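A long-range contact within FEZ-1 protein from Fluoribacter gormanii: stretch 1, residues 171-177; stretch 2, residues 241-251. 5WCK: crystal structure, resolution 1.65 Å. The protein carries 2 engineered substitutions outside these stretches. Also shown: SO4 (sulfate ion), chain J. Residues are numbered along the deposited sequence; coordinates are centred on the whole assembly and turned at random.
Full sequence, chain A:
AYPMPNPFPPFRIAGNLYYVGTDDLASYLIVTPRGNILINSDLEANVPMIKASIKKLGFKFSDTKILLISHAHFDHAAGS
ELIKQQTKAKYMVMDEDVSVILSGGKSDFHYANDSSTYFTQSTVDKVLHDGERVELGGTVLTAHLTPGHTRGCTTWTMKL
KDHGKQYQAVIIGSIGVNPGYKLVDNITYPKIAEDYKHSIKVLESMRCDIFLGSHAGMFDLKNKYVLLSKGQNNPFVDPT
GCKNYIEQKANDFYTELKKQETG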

# COMPACT_ATOMS: atom_id res chain seq x y z
N ILE A 171 2.30 6.82 -0.35
CA ILE A 171 1.62 5.68 0.28
C ILE A 171 2.70 4.67 0.70
O ILE A 171 3.19 3.87 -0.12
N ILE A 172 3.11 4.74 1.97
CA ILE A 172 4.17 3.88 2.50
C ILE A 172 3.68 2.43 2.43
O ILE A 172 2.60 2.09 2.94
N GLY A 173 4.43 1.58 1.75
CA GLY A 173 3.99 0.18 1.54
C GLY A 173 3.90 -0.65 2.80
O GLY A 173 2.98 -1.46 2.89
N SER A 174 4.92 -0.47 3.64
CA SER A 174 5.24 -1.01 5.00
C SER A 174 6.74 -1.22 5.13
O SER A 174 7.30 -1.82 4.26
N ILE A 175 7.30 -0.80 6.27
CA ILE A 175 8.70 -1.17 6.66
C ILE A 175 8.64 -1.82 8.06
O ILE A 175 9.59 -1.74 8.79
N GLY A 176 7.50 -2.43 8.38
CA GLY A 176 7.35 -3.13 9.63
C GLY A 176 8.05 -4.48 9.60
O GLY A 176 8.07 -5.15 8.56
N VAL A 177 8.61 -4.87 10.75
CA VAL A 177 9.16 -6.20 10.93
C VAL A 177 8.08 -7.04 11.59
O VAL A 177 7.74 -6.77 12.75
N GLY A 241 4.45 14.41 10.54
CA GLY A 241 4.03 13.05 10.89
C GLY A 241 4.72 12.01 10.03
O GLY A 241 5.10 10.93 10.52
N CYS A 242 4.88 12.33 8.75
CA CYS A 242 5.54 11.41 7.82
C CYS A 242 7.01 11.20 8.24
O CYS A 242 7.45 10.06 8.40
N LYS A 243 7.73 12.31 8.47
CA LYS A 243 9.15 12.27 8.92
C LYS A 243 9.26 11.42 10.19
O LYS A 243 10.09 10.54 10.32
N ASN A 244 8.38 11.69 11.16
CA ASN A 244 8.48 11.07 12.46
C ASN A 244 8.13 9.58 12.37
O ASN A 244 8.72 8.75 13.06
N TYR A 245 7.16 9.23 11.52
CA TYR A 245 6.75 7.83 11.37
C TYR A 245 7.87 7.01 10.74
O TYR A 245 8.20 5.93 11.20
N ILE A 246 8.45 7.54 9.66
CA ILE A 246 9.59 6.86 9.02
C ILE A 246 10.73 6.68 10.03
O ILE A 246 11.33 5.59 10.16
N GLU A 247 11.06 7.73 10.79
CA GLU A 247 12.13 7.62 11.79
C GLU A 247 11.78 6.59 12.88
O GLU A 247 12.63 5.82 13.29
N GLN A 248 10.53 6.55 13.32
CA GLN A 248 10.09 5.59 14.32
C GLN A 248 10.24 4.16 13.79
O GLN A 248 10.70 3.29 14.49
N LYS A 249 9.80 3.90 12.55
CA LYS A 249 9.89 2.57 12.00
C LYS A 249 11.36 2.20 11.74
O LYS A 249 11.73 1.03 11.89
N ALA A 250 12.21 3.18 11.39
CA ALA A 250 13.64 2.90 11.24
C ALA A 250 14.20 2.47 12.60
O ALA A 250 14.95 1.49 12.72
N ASN A 251 13.82 3.20 13.66
CA ASN A 251 14.28 2.87 15.00
C ASN A 251 13.75 1.49 15.41
O ASN A 251 14.49 0.70 16.00

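This is a small, mainly apolar contact in which two isoleucines of a strand end and the loop after it lean against one side of a helix, while three waters, rather than any direct hydrogen bond, join the polar groups of the two stretches. About 297 Å² of surface is buried, counting both sides.

Ile172, the last strand residue of its stretch, points its CA-to-CB bond toward the helix. With chi1 in m and chi2 in t, its side chain is extended, and the terminal methyl reaches three helix residues at once: CD1 of Ile172 lies 3.8 Å from CD2 of Tyr245, 3.9 Å from CG1 of Ile246 and 4.3 Å from SG of Cys242. Cys242, Tyr245 and Ile246 are brought together by the helical repeat, so a single methyl can touch all three. It meets the Tyr245 ring at its edge, near the ring plane. A branched aliphatic chain suits this buried place because it fills space without leaving a polar group unpaired.

Ile175 starts out sideways, but its p, t rotamer brings the end of the chain nearer the helix. Its CD1 comes within 3.5 Å of CB of Lys249, and Ile175 and Lys249 also have the closest CA atoms across the contact, at 6.6 Å. This CD1 packs on the root of a lysine, whose methylenes are apolar even though its tip is charged.

Lys249 points toward the loop and then folds through three successive m torsions before a t at chi4. Its CE passes 4.1 Å from CA of Gly176, so the aliphatic chain covers the glycine backbone while the ammonium group remains free for polar partners. A water accepts hydrogen bonds from NZ of Lys249 (3.1 Å) and from N of Val177 (2.9 Å). Another donates to O of Ile175 at 2.7 Å and to O of Lys249 at 2.8 Å, linking two main-chain carbonyls that cannot bond to each other.

The CA-to-CB bond of Tyr245 points sideways to the loop, yet with chi1 in t the ring comes nearer. The hydroxyl receives a hydrogen bond from a third water, 2.7 Å from OH of Tyr245, and that water accepts one from N of Ile175 at 2.9 Å. A sulfate ion, probably from the crystallisation liquor, accepts hydrogen bonds from OH of Tyr245 to its O2 at a very short 2.4 Å and from NZ of Lys249 to its O4 at 2.7 Å.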

# COMPACT_ATOMS: atom_id res chain seq x y z
CB ILE A 171 0.57 5.06 -0.66
CG1 ILE A 171 -0.43 6.08 -1.21
CG2 ILE A 171 -0.17 3.92 0.04
CD1 ILE A 171 -1.27 5.59 -2.40
CB ILE A 172 4.57 4.31 3.93
CG1 ILE A 172 5.17 5.72 3.91
CG2 ILE A 172 5.53 3.30 4.53
CD1 ILE A 172 5.54 6.29 5.26
CB SER A 174 4.61 -2.32 5.41
OG SER A 174 5.09 -2.74 6.66
CB ILE A 175 9.75 -0.05 6.54
CG1 ILE A 175 9.32 1.21 7.27
CG2 ILE A 175 10.05 0.22 5.08
CD1 ILE A 175 10.50 2.07 7.58
CB VAL A 177 10.44 -6.20 11.77
CG1 VAL A 177 11.01 -7.61 11.94
CG2 VAL A 177 11.48 -5.25 11.22
CB CYS A 242 5.51 11.95 6.41
SG CYS A 242 5.95 10.62 5.26
CB LYS A 243 9.64 13.71 9.15
CG LYS A 243 10.90 13.88 9.97
CD LYS A 243 11.33 15.33 10.06
CE LYS A 243 10.88 16.02 11.32
NZ LYS A 243 11.58 17.31 11.49
CB ASN A 244 7.57 11.77 13.46
CG ASN A 244 8.07 13.13 13.89
OD1 ASN A 244 9.21 13.50 13.63
ND2 ASN A 244 7.17 13.89 14.51
CB TYR A 245 5.47 7.70 10.53
CG TYR A 245 5.10 6.26 10.26
CD1 TYR A 245 4.52 5.48 11.24
CD2 TYR A 245 5.36 5.67 9.03
CE1 TYR A 245 4.21 4.15 11.01
CE2 TYR A 245 5.04 4.34 8.79
CZ TYR A 245 4.47 3.57 9.78
OH TYR A 245 4.17 2.25 9.60
CB ILE A 246 10.03 7.62 7.76
CG1 ILE A 246 8.98 7.47 6.65
CG2 ILE A 246 11.40 7.13 7.31
CD1 ILE A 246 9.04 8.53 5.59
CB GLU A 247 12.44 8.99 12.43
CG GLU A 247 13.56 8.95 13.44
CD GLU A 247 14.98 8.85 12.89
OE1 GLU A 247 15.15 8.91 11.66
OE2 GLU A 247 15.92 8.70 13.70
CB GLN A 248 8.64 5.83 14.73
CG GLN A 248 8.15 4.86 15.80
CD GLN A 248 8.91 5.08 17.09
OE1 GLN A 248 8.98 6.19 17.62
NE2 GLN A 248 9.51 4.01 17.60
CB LYS A 249 9.02 2.41 10.75
CG LYS A 249 7.53 2.53 10.98
CD LYS A 249 6.99 1.68 12.14
CE LYS A 249 7.31 0.21 12.03
NZ LYS A 249 6.83 -0.51 13.24
CB ALA A 250 14.35 4.11 10.69
CB ASN A 251 13.90 3.98 15.98
CG ASN A 251 14.79 5.21 15.82
OD1 ASN A 251 15.93 5.09 15.38
ND2 ASN A 251 14.27 6.38 16.15
S SO4 J . 3.09 0.51 12.75
O1 SO4 J . 1.76 -0.12 12.91
O2 SO4 J . 3.38 0.70 11.30
O3 SO4 J . 3.11 1.82 13.44
O4 SO4 J . 4.11 -0.40 13.33
O HOH W 1 10.50 -1.43 11.34
O HOH W 2 5.64 0.33 8.31
O HOH W 3 8.74 -2.88 12.88